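Local coordinates for N-acetyltransferase domain-containing protein (Deinococcus radiodurans, PDB 3S6F) that binds coenzyme A and, as a member of the GNAT family, probably transfers acetyl groups to an amine of a substrate not yet identified, at residues A22-F27 and T39-L44; V51-P56 and S92-R97; I61-A66 and I76-V81; L72-P77 and G103-V108. All blocks are in the same frame, centred on the assembly; numbering follows the deposited sequence.

Interaction 1 (A22-F27 and T39-L44); sequences AQLGGF and TLWRIL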
# COMPACT_ATOMS: atom_id res chain seq x y z
N ALA A 22 25.04 6.03 -5.88
CA ALA A 22 25.74 5.88 -7.16
C ALA A 22 25.46 4.57 -7.86
O ALA A 22 25.77 4.46 -9.04
CB ALA A 22 27.26 6.03 -7.00
N GLN A 23 24.95 3.58 -7.15
CA GLN A 23 24.59 2.27 -7.67
C GLN A 23 23.09 2.13 -7.96
O GLN A 23 22.66 1.10 -8.44
CB GLN A 23 25.04 1.17 -6.73
CG GLN A 23 26.57 1.11 -6.67
CD GLN A 23 27.12 0.22 -5.62
OE1 GLN A 23 26.61 0.21 -4.50
NE2 GLN A 23 28.22 -0.49 -5.92
N LEU A 24 22.32 3.19 -7.73
CA LEU A 24 20.87 3.23 -7.90
C LEU A 24 20.46 4.13 -9.06
O LEU A 24 19.29 4.47 -9.18
CB LEU A 24 20.19 3.66 -6.59
CG LEU A 24 20.16 2.58 -5.51
CD1 LEU A 24 19.76 3.21 -4.17
CD2 LEU A 24 19.19 1.47 -5.83
N GLY A 25 21.38 4.51 -9.92
CA GLY A 25 21.04 5.23 -11.11
C GLY A 25 20.41 4.35 -12.18
O GLY A 25 20.57 3.12 -12.18
N GLY A 26 19.69 4.98 -13.12
CA GLY A 26 19.11 4.29 -14.26
C GLY A 26 17.66 3.85 -14.16
O GLY A 26 17.20 3.16 -15.06
N PHE A 27 16.97 4.21 -13.08
CA PHE A 27 15.58 3.85 -12.87
C PHE A 27 14.67 5.01 -13.26
O PHE A 27 15.11 6.09 -13.68
CB PHE A 27 15.38 3.35 -11.45
CG PHE A 27 16.05 2.05 -11.22
CD1 PHE A 27 15.54 0.90 -11.80
CD2 PHE A 27 17.21 1.94 -10.48
CE1 PHE A 27 16.18 -0.32 -11.65
CE2 PHE A 27 17.82 0.71 -10.31
CZ PHE A 27 17.30 -0.41 -10.91
N THR A 39 17.22 9.94 -3.58
CA THR A 39 15.86 9.77 -3.12
C THR A 39 15.42 8.32 -3.18
O THR A 39 14.73 7.84 -2.28
CB THR A 39 14.90 10.72 -3.85
OG1 THR A 39 15.33 12.05 -3.54
CG2 THR A 39 13.45 10.51 -3.39
N LEU A 40 15.78 7.60 -4.24
CA LEU A 40 15.48 6.18 -4.32
C LEU A 40 16.06 5.42 -3.12
O LEU A 40 15.42 4.55 -2.56
CB LEU A 40 15.90 5.60 -5.67
CG LEU A 40 15.64 4.09 -5.86
CD1 LEU A 40 14.21 3.69 -5.58
CD2 LEU A 40 16.04 3.67 -7.28
N TRP A 41 17.29 5.75 -2.75
CA TRP A 41 17.89 5.12 -1.59
C TRP A 41 17.00 5.34 -0.36
O TRP A 41 16.70 4.42 0.40
CB TRP A 41 19.31 5.70 -1.38
CG TRP A 41 20.21 4.91 -0.48
CD1 TRP A 41 21.22 4.09 -0.89
CD2 TRP A 41 20.20 4.84 0.94
NE1 TRP A 41 21.82 3.51 0.17
CE2 TRP A 41 21.24 3.95 1.32
CE3 TRP A 41 19.43 5.43 1.95
CZ2 TRP A 41 21.50 3.64 2.62
CZ3 TRP A 41 19.71 5.10 3.26
CH2 TRP A 41 20.73 4.19 3.57
N ARG A 42 16.53 6.57 -0.16
CA ARG A 42 15.64 6.86 0.98
C ARG A 42 14.29 6.13 0.88
O ARG A 42 13.77 5.63 1.89
CB ARG A 42 15.43 8.35 1.16
CG ARG A 42 16.69 9.14 1.49
CD ARG A 42 16.36 10.65 1.81
NE ARG A 42 15.75 11.41 0.66
CZ ARG A 42 14.52 11.92 0.57
NH1 ARG A 42 13.62 11.80 1.54
NH2 ARG A 42 14.16 12.55 -0.56
N ILE A 43 13.74 6.05 -0.34
CA ILE A 43 12.51 5.29 -0.55
C ILE A 43 12.67 3.84 -0.11
O ILE A 43 11.84 3.29 0.61
CB ILE A 43 12.05 5.41 -2.04
CG1 ILE A 43 11.55 6.82 -2.33
CG2 ILE A 43 10.99 4.37 -2.37
CD1 ILE A 43 11.39 7.14 -3.82
N LEU A 44 13.78 3.25 -0.54
CA LEU A 44 14.04 1.88 -0.15
C LEU A 44 14.21 1.75 1.35
O LEU A 44 13.73 0.80 1.97
CB LEU A 44 15.25 1.34 -0.93
CG LEU A 44 15.02 1.19 -2.45
CD1 LEU A 44 16.37 1.07 -3.15
CD2 LEU A 44 14.11 0.05 -2.77
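Leu-24 pushes its forked end against the flank of helix 37-46 and meets three residues there. CG stands anti to the carbonyl carbon (chi1 -75°), beside the backbone N. From it the two methyls part: CD1 rests 3.7 Å from CD1 of Trp-41 and equally near that residue's CA, on an oblique approach to the indole. CD2 runs tip to tip with Leu-44, 3.9 Å from its CD1, and also lies 4.1 Å from CD2 of Leu-40, whose side chain crosses that of Leu-24 at about a right angle. After the turn through Gly-25 and Gly-26, Phe-27 comes back to Leu-40: its ring atom CD2 is 3.8 Å from Leu-40 CD2. Leu-24 O lies in the plane of the Phe-27 ring, at its edge, and is also 3.8 Å from Leu-40 CD2. Beyond the pair, the Phe-27 ring meets Phe-63 edge-to-face, while Trp-41 NE1 is hydrogen-bonded to Val-19 O, earlier in the same loop. No hydrogen bond joins the two segments. Between them the contact is apolar packing, with Leu-24, Phe-27, Leu-40 and Leu-44 buried, which implies a join made by shape and exclusion of water.

Interaction 2 (V51-P56 and S92-R97); sequences VLARTP and SELMRR. With COA (coenzyme A), chain B.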
# COMPACT_ATOMS: atom_id res chain seq x y z
N VAL A 51 13.47 -5.77 -2.54
CA VAL A 51 14.44 -6.69 -3.13
C VAL A 51 15.20 -5.96 -4.23
O VAL A 51 14.57 -5.29 -5.04
CB VAL A 51 13.82 -7.99 -3.68
CG1 VAL A 51 14.90 -9.00 -4.08
CG2 VAL A 51 12.85 -8.63 -2.68
N LEU A 52 16.51 -6.07 -4.23
CA LEU A 52 17.40 -5.55 -5.25
C LEU A 52 18.06 -6.68 -6.01
O LEU A 52 18.48 -7.66 -5.41
CB LEU A 52 18.53 -4.71 -4.60
CG LEU A 52 18.10 -3.66 -3.58
CD1 LEU A 52 19.31 -2.89 -3.04
CD2 LEU A 52 17.08 -2.68 -4.19
N ALA A 53 18.22 -6.47 -7.32
CA ALA A 53 18.98 -7.34 -8.21
C ALA A 53 20.20 -6.56 -8.67
O ALA A 53 20.05 -5.45 -9.16
CB ALA A 53 18.13 -7.74 -9.41
N ARG A 54 21.38 -7.13 -8.45
CA ARG A 54 22.65 -6.44 -8.67
C ARG A 54 23.57 -7.25 -9.57
O ARG A 54 23.66 -8.47 -9.44
CB ARG A 54 23.38 -6.19 -7.33
CG ARG A 54 22.53 -5.41 -6.34
CD ARG A 54 23.25 -5.14 -5.04
NE ARG A 54 24.29 -4.15 -5.16
CZ ARG A 54 25.15 -3.82 -4.22
NH1 ARG A 54 25.21 -4.50 -3.10
NH2 ARG A 54 25.98 -2.84 -4.43
N THR A 55 24.29 -6.55 -10.43
CA THR A 55 25.40 -7.15 -11.17
C THR A 55 26.63 -7.23 -10.24
O THR A 55 26.66 -6.63 -9.17
CB THR A 55 25.69 -6.36 -12.46
OG1 THR A 55 25.73 -4.96 -12.15
CG2 THR A 55 24.64 -6.61 -13.49
N PRO A 56 27.68 -7.96 -10.68
CA PRO A 56 28.84 -8.15 -9.82
C PRO A 56 29.54 -6.87 -9.40
O PRO A 56 30.10 -6.83 -8.29
CB PRO A 56 29.74 -9.09 -10.64
CG PRO A 56 28.83 -9.83 -11.52
CD PRO A 56 27.68 -8.88 -11.83
N SER A 92 9.65 -11.04 -12.80
CA SER A 92 8.88 -12.08 -12.14
C SER A 92 9.59 -12.59 -10.89
O SER A 92 8.96 -12.83 -9.86
CB SER A 92 8.61 -13.21 -13.10
OG SER A 92 7.77 -12.79 -14.17
N GLU A 93 10.90 -12.76 -10.98
CA GLU A 93 11.69 -13.23 -9.86
C GLU A 93 11.67 -12.22 -8.70
O GLU A 93 11.56 -12.62 -7.54
CB GLU A 93 13.11 -13.54 -10.32
CG GLU A 93 14.00 -14.10 -9.22
CD GLU A 93 13.65 -15.47 -8.72
OE1 GLU A 93 12.93 -16.20 -9.45
OE2 GLU A 93 14.06 -15.82 -7.62
N LEU A 94 11.81 -10.93 -9.03
CA LEU A 94 11.71 -9.90 -8.01
C LEU A 94 10.37 -9.96 -7.30
O LEU A 94 10.28 -9.81 -6.08
CB LEU A 94 11.95 -8.53 -8.64
CG LEU A 94 13.42 -8.22 -8.95
CD1 LEU A 94 13.51 -7.00 -9.88
CD2 LEU A 94 14.24 -8.03 -7.69
N MSE A 95 9.29 -10.12 -8.08
CA MSE A 95 7.97 -10.23 -7.47
C MSE A 95 7.85 -11.45 -6.54
O MSE A 95 7.35 -11.34 -5.42
CB MSE A 95 6.89 -10.28 -8.56
CG MSE A 95 6.58 -8.97 -9.20
SE MSE A 95 5.78 -7.67 -8.00
CE MSE A 95 4.11 -8.67 -7.65
N ARG A 96 8.32 -12.60 -7.00
CA ARG A 96 8.27 -13.77 -6.12
C ARG A 96 9.07 -13.51 -4.84
O ARG A 96 8.63 -13.85 -3.73
CB ARG A 96 8.81 -15.01 -6.85
CG ARG A 96 7.90 -15.59 -7.92
CD ARG A 96 8.41 -16.93 -8.43
NE ARG A 96 9.59 -16.78 -9.24
CZ ARG A 96 9.57 -16.54 -10.55
NH1 ARG A 96 8.42 -16.48 -11.25
NH2 ARG A 96 10.74 -16.38 -11.15
N ARG A 97 10.25 -12.90 -4.97
CA ARG A 97 11.09 -12.65 -3.80
C ARG A 97 10.46 -11.64 -2.85
O ARG A 97 10.57 -11.81 -1.65
CB ARG A 97 12.48 -12.23 -4.23
CG ARG A 97 13.28 -13.43 -4.78
CD ARG A 97 14.58 -12.99 -5.39
NE ARG A 97 15.39 -14.12 -5.84
CZ ARG A 97 16.34 -14.70 -5.12
NH1 ARG A 97 16.67 -14.27 -3.91
NH2 ARG A 97 17.02 -15.70 -5.67
N1A COA B . 3.52 -4.35 -22.37
C2A COA B . 3.25 -5.66 -22.69
N3A COA B . 3.83 -6.72 -22.03
C4A COA B . 4.72 -6.44 -21.04
C5A COA B . 5.04 -5.12 -20.72
C6A COA B . 4.41 -4.06 -21.37
N6A COA B . 4.66 -2.79 -21.06
N7A COA B . 5.95 -5.17 -19.71
C8A COA B . 6.21 -6.46 -19.43
N9A COA B . 5.46 -7.26 -20.25
C1B COA B . 5.40 -8.72 -20.24
C2B COA B . 5.86 -9.33 -21.56
O2B COA B . 5.10 -10.49 -21.72
C3B COA B . 7.31 -9.73 -21.32
O3B COA B . 7.76 -10.77 -22.17
P3B COA B . 8.62 -10.43 -23.51
O7A COA B . 7.73 -9.55 -24.36
O8A COA B . 9.87 -9.70 -23.09
O9A COA B . 8.91 -11.77 -24.14
C4B COA B . 7.22 -10.14 -19.86
O4B COA B . 6.28 -9.25 -19.27
C5B COA B . 8.54 -10.06 -19.13
O5B COA B . 8.44 -10.77 -17.91
P1A COA B . 9.78 -10.93 -17.03
O1A COA B . 9.40 -11.81 -15.89
O2A COA B . 10.97 -11.33 -17.86
O3A COA B . 9.93 -9.45 -16.46
P2A COA B . 10.97 -8.30 -16.88
O4A COA B . 10.95 -8.12 -18.35
O5A COA B . 12.27 -8.59 -16.22
O6A COA B . 10.29 -7.08 -16.11
CBP COA B . 8.70 -5.31 -15.97
CCP COA B . 8.91 -6.77 -16.31
CDP COA B . 9.13 -5.06 -14.51
CEP COA B . 7.20 -4.98 -16.11
CAP COA B . 9.55 -4.50 -16.97
OAP COA B . 8.98 -4.54 -18.26
C9P COA B . 9.65 -3.05 -16.54
O9P COA B . 10.59 -2.67 -15.68
N8P COA B . 8.84 -2.14 -17.06
C7P COA B . 8.90 -0.74 -16.67
C6P COA B . 8.30 -0.44 -15.30
C5P COA B . 6.96 -1.11 -15.15
O5P COA B . 6.13 -1.02 -16.05
N4P COA B . 6.77 -1.78 -14.00
C3P COA B . 5.48 -2.27 -13.58
C2P COA B . 4.97 -1.36 -12.46
S1P COA B . 4.50 0.30 -13.05
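CD2 of Leu-94 rests on strand 49-54, 3.8 Å from Val-51 CG1 and 4.3 Å from Ala-53 CB. The leucine leaves the helix with CG anti to the carbonyl carbon (chi1 -76°), and its side chain slants across that of Val-51. The other methyl of the valine lies against the helix backbone, with Val-51 CG2 3.8 Å from Arg-97 C and close to CB of that residue. Val-51 thus packs on successive turns of the helix. The N-to-C directions of 51-54 and 92-97 are 144° apart, nearer antiparallel than parallel, and their axes approach to 8.8 Å.

Beyond CB the Arg-97 chain stretches out, extended from CG to NE, and its end turns from the strand to Glu-93. NE gives a 2.8 Å hydrogen bond to Glu-93 OE2, on the lone pair directed away from the other oxygen; the bond is bent (139° at the hydrogen), and OE2 is tilted from the guanidinium plane. Arg-96 NH2 takes OE1 at the same length, nearly in its own guanidinium plane, so one carboxylate holds two arginines. The Arg-97 guanidinium also makes a cation-pi contact with Phe-12, which packs on Val-51, Ala-53 and Leu-94 as well.

In the first turn of the helix, Ser-92 grips coenzyme A: OG donates to pyrophosphate oxygen O1A at 2.6 Å, and its backbone N bonds the same oxygen. A phosphate there would probably be steadied by the helix dipole. Apolar packing sets the helix on the sheet, while Ser-92 serves the cofactor and Glu-93, Arg-96 and Arg-97 form a salt-bridge network.

Interaction 3 (I61-A66 and I76-V81); sequences IGFVNA and IPLLEV. With COA (coenzyme A), chain B.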
# COMPACT_ATOMS: atom_id res chain seq x y z
N ILE A 61 20.26 -3.31 -10.99
CA ILE A 61 19.61 -3.27 -12.29
C ILE A 61 18.13 -3.63 -12.24
O ILE A 61 17.43 -3.51 -13.23
CB ILE A 61 20.39 -4.03 -13.40
CG1 ILE A 61 20.55 -5.50 -13.03
CG2 ILE A 61 21.76 -3.38 -13.68
CD1 ILE A 61 19.28 -6.36 -13.06
N GLY A 62 17.63 -4.00 -11.05
CA GLY A 62 16.19 -4.18 -10.86
C GLY A 62 15.87 -4.01 -9.42
O GLY A 62 16.70 -4.34 -8.55
N PHE A 63 14.65 -3.55 -9.12
CA PHE A 63 14.22 -3.46 -7.72
C PHE A 63 12.74 -3.56 -7.65
O PHE A 63 12.00 -3.34 -8.62
CB PHE A 63 14.71 -2.17 -7.02
CG PHE A 63 13.91 -0.93 -7.38
CD1 PHE A 63 14.15 -0.23 -8.53
CD2 PHE A 63 12.88 -0.54 -6.56
CE1 PHE A 63 13.38 0.86 -8.85
CE2 PHE A 63 12.14 0.58 -6.86
CZ PHE A 63 12.37 1.25 -8.02
N VAL A 64 12.26 -3.86 -6.45
CA VAL A 64 10.84 -3.82 -6.09
C VAL A 64 10.77 -3.40 -4.63
O VAL A 64 11.61 -3.83 -3.81
CB VAL A 64 10.16 -5.18 -6.33
CG1 VAL A 64 10.81 -6.31 -5.52
CG2 VAL A 64 8.67 -5.13 -6.10
N ASN A 65 9.78 -2.60 -4.27
CA ASN A 65 9.56 -2.25 -2.88
C ASN A 65 8.15 -2.60 -2.44
O ASN A 65 7.27 -2.86 -3.26
CB ASN A 65 9.87 -0.77 -2.58
CG ASN A 65 8.87 0.21 -3.21
OD1 ASN A 65 8.32 -0.06 -4.27
ND2 ASN A 65 8.73 1.38 -2.58
N ALA A 66 7.92 -2.54 -1.12
CA ALA A 66 6.61 -2.85 -0.59
C ALA A 66 6.39 -2.08 0.71
O ALA A 66 7.30 -1.91 1.53
CB ALA A 66 6.40 -4.35 -0.36
N ILE A 76 2.55 -2.85 -3.25
CA ILE A 76 3.81 -2.83 -4.01
C ILE A 76 3.84 -1.58 -4.89
O ILE A 76 3.25 -1.59 -5.96
CB ILE A 76 3.99 -4.11 -4.82
CG1 ILE A 76 4.03 -5.34 -3.81
CG2 ILE A 76 5.27 -4.04 -5.67
CD1 ILE A 76 4.00 -6.72 -4.42
N PRO A 77 4.47 -0.49 -4.43
CA PRO A 77 4.43 0.73 -5.23
C PRO A 77 5.19 0.70 -6.53
O PRO A 77 4.74 1.28 -7.52
CB PRO A 77 5.00 1.80 -4.26
CG PRO A 77 4.76 1.24 -2.89
CD PRO A 77 4.98 -0.24 -3.07
N LEU A 78 6.39 0.13 -6.50
CA LEU A 78 7.36 0.21 -7.60
C LEU A 78 7.96 -1.13 -7.91
O LEU A 78 8.38 -1.86 -7.01
CB LEU A 78 8.49 1.19 -7.25
CG LEU A 78 8.13 2.62 -6.90
CD1 LEU A 78 9.36 3.33 -6.32
CD2 LEU A 78 7.54 3.38 -8.10
N LEU A 79 8.07 -1.43 -9.20
CA LEU A 79 8.79 -2.58 -9.74
C LEU A 79 9.45 -2.11 -11.02
O LEU A 79 8.75 -1.64 -11.92
CB LEU A 79 7.83 -3.74 -10.03
CG LEU A 79 8.41 -4.93 -10.81
CD1 LEU A 79 9.42 -5.71 -9.97
CD2 LEU A 79 7.29 -5.82 -11.34
N GLU A 80 10.76 -2.30 -11.15
CA GLU A 80 11.40 -1.90 -12.39
C GLU A 80 12.67 -2.69 -12.59
O GLU A 80 13.46 -2.92 -11.69
CB GLU A 80 11.74 -0.40 -12.41
CG GLU A 80 12.18 0.11 -13.77
CD GLU A 80 12.34 1.62 -13.82
OE1 GLU A 80 12.24 2.28 -12.75
OE2 GLU A 80 12.58 2.16 -14.93
N VAL A 81 12.84 -3.11 -13.85
CA VAL A 81 14.06 -3.73 -14.35
C VAL A 81 14.58 -2.83 -15.45
O VAL A 81 13.82 -2.39 -16.32
CB VAL A 81 13.81 -5.17 -14.86
CG1 VAL A 81 15.01 -5.75 -15.58
CG2 VAL A 81 13.34 -6.08 -13.70
N1A COA B . 3.52 -4.35 -22.37
C2A COA B . 3.25 -5.66 -22.69
N3A COA B . 3.83 -6.72 -22.03
C4A COA B . 4.72 -6.44 -21.04
C5A COA B . 5.04 -5.12 -20.72
C6A COA B . 4.41 -4.06 -21.37
N6A COA B . 4.66 -2.79 -21.06
N7A COA B . 5.95 -5.17 -19.71
C8A COA B . 6.21 -6.46 -19.43
N9A COA B . 5.46 -7.26 -20.25
C1B COA B . 5.40 -8.72 -20.24
C2B COA B . 5.86 -9.33 -21.56
O2B COA B . 5.10 -10.49 -21.72
C3B COA B . 7.31 -9.73 -21.32
O3B COA B . 7.76 -10.77 -22.17
P3B COA B . 8.62 -10.43 -23.51
O7A COA B . 7.73 -9.55 -24.36
O8A COA B . 9.87 -9.70 -23.09
O9A COA B . 8.91 -11.77 -24.14
C4B COA B . 7.22 -10.14 -19.86
O4B COA B . 6.28 -9.25 -19.27
C5B COA B . 8.54 -10.06 -19.13
O5B COA B . 8.44 -10.77 -17.91
P1A COA B . 9.78 -10.93 -17.03
O1A COA B . 9.40 -11.81 -15.89
O2A COA B . 10.97 -11.33 -17.86
O3A COA B . 9.93 -9.45 -16.46
P2A COA B . 10.97 -8.30 -16.88
O4A COA B . 10.95 -8.12 -18.35
O5A COA B . 12.27 -8.59 -16.22
O6A COA B . 10.29 -7.08 -16.11
CBP COA B . 8.70 -5.31 -15.97
CCP COA B . 8.91 -6.77 -16.31
CDP COA B . 9.13 -5.06 -14.51
CEP COA B . 7.20 -4.98 -16.11
CAP COA B . 9.55 -4.50 -16.97
OAP COA B . 8.98 -4.54 -18.26
C9P COA B . 9.65 -3.05 -16.54
O9P COA B . 10.59 -2.67 -15.68
N8P COA B . 8.84 -2.14 -17.06
C7P COA B . 8.90 -0.74 -16.67
C6P COA B . 8.30 -0.44 -15.30
C5P COA B . 6.96 -1.11 -15.15
O5P COA B . 6.13 -1.02 -16.05
N4P COA B . 6.77 -1.78 -14.00
C3P COA B . 5.48 -2.27 -13.58
C2P COA B . 4.97 -1.36 -12.46
S1P COA B . 4.50 0.30 -13.05
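Asn-65 folds its side chain across the strand pair onto Pro-77 and Leu-78. CB carries CG between the backbone N and the carbonyl carbon, the crowded position (chi1 69°). CG lies 3.9 Å from Pro-77 CD, and the asparagine side chain crosses that of Pro-77 at about a right angle. At the tip, OD1 accepts a weak bond from Leu-78 N at 3.0 Å, bent to 130° at the hydrogen, and also lies against Leu-78 CB. The other branch, ND2, touches CG and CB of Pro-77. The backbone N of Asn-65 bonds Leu-78 O, so Asn-65 meets Leu-78 through both main chain and side chain.

On the ladder itself, Phe-63 and Glu-80 form a hydrogen-bonded antiparallel pair, with Phe-63 N reaching Glu-80 O at 2.9 Å and the return bond nearly as short. The Phe-63 ring reaches over the neighbouring strand, with CE2 3.7 Å from Leu-78 CB and Leu-78 CD1 in plane at its edge. Val-64 CG2 meets Ile-76 CG2 at 3.6 Å, while Leu-79 CD1 packs on Val-64 CB.

The outer side of 79-81 serves coenzyme A: N4P donates to Leu-79 O, and Val-81 N donates almost straight (177°) to O9P, so the pantetheine arm runs beside the strand much like an added strand. Glu-80 sends its carboxylate to the backbone N atoms of Phe-28 and Glu-29. At the centre of the chain, this hairpin lies between strands 49-54, beside 60-68, and 107-112, beside 73-81; Val-64 and Ile-76 face helix 90-102, Phe-63 and Asn-65 helix 37-46.

Interaction 4 (L72-P77 and G103-V108); sequences LAASIP and GDLYMV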
# COMPACT_ATOMS: atom_id res chain seq x y z
N LEU A 72 -1.97 -7.71 8.15
CA LEU A 72 -3.09 -7.94 7.24
C LEU A 72 -2.83 -7.52 5.81
O LEU A 72 -3.41 -8.13 4.91
CB LEU A 72 -4.35 -7.26 7.76
CG LEU A 72 -5.68 -7.81 7.21
CD1 LEU A 72 -6.00 -9.16 7.82
CD2 LEU A 72 -6.82 -6.78 7.41
N ALA A 73 -2.03 -6.46 5.58
CA ALA A 73 -1.98 -5.85 4.27
C ALA A 73 -0.63 -5.32 3.86
O ALA A 73 0.09 -4.76 4.66
CB ALA A 73 -3.04 -4.71 4.15
N ALA A 74 -0.38 -5.41 2.56
CA ALA A 74 0.79 -4.88 1.93
C ALA A 74 0.43 -4.35 0.55
O ALA A 74 -0.54 -4.77 -0.09
CB ALA A 74 1.89 -5.92 1.84
N SER A 75 1.23 -3.41 0.06
CA SER A 75 1.12 -2.97 -1.32
C SER A 75 2.49 -2.75 -1.92
O SER A 75 3.47 -2.48 -1.23
CB SER A 75 0.29 -1.71 -1.44
OG SER A 75 0.97 -0.59 -0.85
N ILE A 76 2.55 -2.85 -3.25
CA ILE A 76 3.81 -2.83 -4.01
C ILE A 76 3.84 -1.58 -4.89
O ILE A 76 3.25 -1.59 -5.96
CB ILE A 76 3.99 -4.11 -4.82
CG1 ILE A 76 4.03 -5.34 -3.81
CG2 ILE A 76 5.27 -4.04 -5.67
CD1 ILE A 76 4.00 -6.72 -4.42
N PRO A 77 4.47 -0.49 -4.43
CA PRO A 77 4.43 0.73 -5.23
C PRO A 77 5.19 0.70 -6.53
O PRO A 77 4.74 1.28 -7.52
CB PRO A 77 5.00 1.80 -4.26
CG PRO A 77 4.76 1.24 -2.89
CD PRO A 77 4.98 -0.24 -3.07
N GLY A 103 5.66 -12.26 3.50
CA GLY A 103 4.95 -13.32 4.17
C GLY A 103 3.50 -13.48 3.70
O GLY A 103 3.03 -12.82 2.78
N ASP A 104 2.76 -14.38 4.34
CA ASP A 104 1.44 -14.78 3.84
C ASP A 104 0.28 -13.91 4.34
O ASP A 104 -0.79 -14.39 4.64
CB ASP A 104 1.18 -16.26 4.12
CG ASP A 104 1.99 -17.17 3.19
OD1 ASP A 104 2.44 -16.73 2.11
OD2 ASP A 104 2.10 -18.35 3.56
N LEU A 105 0.50 -12.62 4.41
CA LEU A 105 -0.51 -11.57 4.67
C LEU A 105 -1.76 -11.79 3.91
O LEU A 105 -1.70 -12.17 2.72
CB LEU A 105 -0.03 -10.21 4.18
CG LEU A 105 1.22 -9.69 4.84
CD1 LEU A 105 1.74 -8.43 4.15
CD2 LEU A 105 0.99 -9.51 6.38
N TYR A 106 -2.90 -11.46 4.47
CA TYR A 106 -4.15 -11.58 3.79
C TYR A 106 -4.22 -10.83 2.46
O TYR A 106 -4.64 -11.40 1.45
CB TYR A 106 -5.29 -11.13 4.74
CG TYR A 106 -6.65 -11.14 4.08
CD1 TYR A 106 -7.08 -12.29 3.41
CD2 TYR A 106 -7.49 -10.05 4.09
CE1 TYR A 106 -8.27 -12.31 2.76
CE2 TYR A 106 -8.73 -10.07 3.44
CZ TYR A 106 -9.09 -11.24 2.75
OH TYR A 106 -10.26 -11.33 2.03
N MSE A 107 -3.80 -9.57 2.46
CA MSE A 107 -3.92 -8.72 1.27
C MSE A 107 -2.57 -8.28 0.76
O MSE A 107 -1.79 -7.71 1.51
CB MSE A 107 -4.70 -7.45 1.61
CG MSE A 107 -6.10 -7.69 2.08
SE MSE A 107 -6.84 -6.13 3.02
CE MSE A 107 -6.70 -4.83 1.63
N VAL A 108 -2.35 -8.46 -0.54
CA VAL A 108 -1.24 -7.81 -1.25
C VAL A 108 -1.85 -7.20 -2.49
O VAL A 108 -2.53 -7.91 -3.26
CB VAL A 108 -0.12 -8.76 -1.65
CG1 VAL A 108 1.02 -7.98 -2.30
CG2 VAL A 108 0.41 -9.54 -0.39
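Leu-72 O and Met-107 O are the two acceptors that pair the backbones in parallel register, taking Met-107 N and Ala-74 N at 2.9 Å each, with the donors tilted 15° and 25° from the carbonyl planes. CA-H...O contacts from Ala-73 to Met-107 O and from Val-108 to Ala-74 O run alongside.

Leu-72 and Tyr-106 lie side by side and point the same way. The leucine has CG anti to the backbone N (chi1 -159°), and its CD1 sits 3.7 Å from Tyr-106 CB and a little farther from ring atom CD2. On the face with Ala-73 and selenomethionine Met-107, the two CB atoms are 4.1 Å apart, and the selenium reaches back to within 4.4 Å of Leu-72 CD2. On the opposite face, Leu-105 CD1 lies against Ala-74 CB, though how closely is doubtful because Leu-105 has two conformers. Farther along that side, Val-108 CG1 meets Ile-76 CD1 at 3.9 Å, under helix 90-102, where Leu-102 packs on Ala-74 and Leu-99 on Val-108.

The second subunit extends the arrangement: Met-107 and Val-108 pair antiparallel with one of its strands, and Ser-75 OG, in one of its two conformers, may hydrogen-bond Ser-75 OG of that subunit. Gly-103, with positive phi, takes the chain out of the helix before it turns into strand 107-112. Parallel strands 73-81 and 107-112 joined through helix 90-102 make a beta-alpha-beta crossover, the unit characteristic of the GNAT fold that carries the coenzyme A site.

From the N terminus, interaction 1 closes first, folding the loop after strand 11-13 onto helix 37-46 before any other contact opens. Strand 49-54 then opens interaction 2, which closes only at helix 90-102. Nested within that long loop is interaction 3, the hairpin of strands 60-68 and 73-81. Interaction 4 starts on the strand where interaction 3 ends, sharing Ile-76 and Pro-77, and crosses interaction 2, opening inside its loop and closing after 92-97. Interactions 2 and 3 both touch coenzyme A. Interaction 2 seats a helix on the sheet, interactions 3 and 4 join neighbouring strands, and interactions 1, 3 and 4 also reach the second subunit.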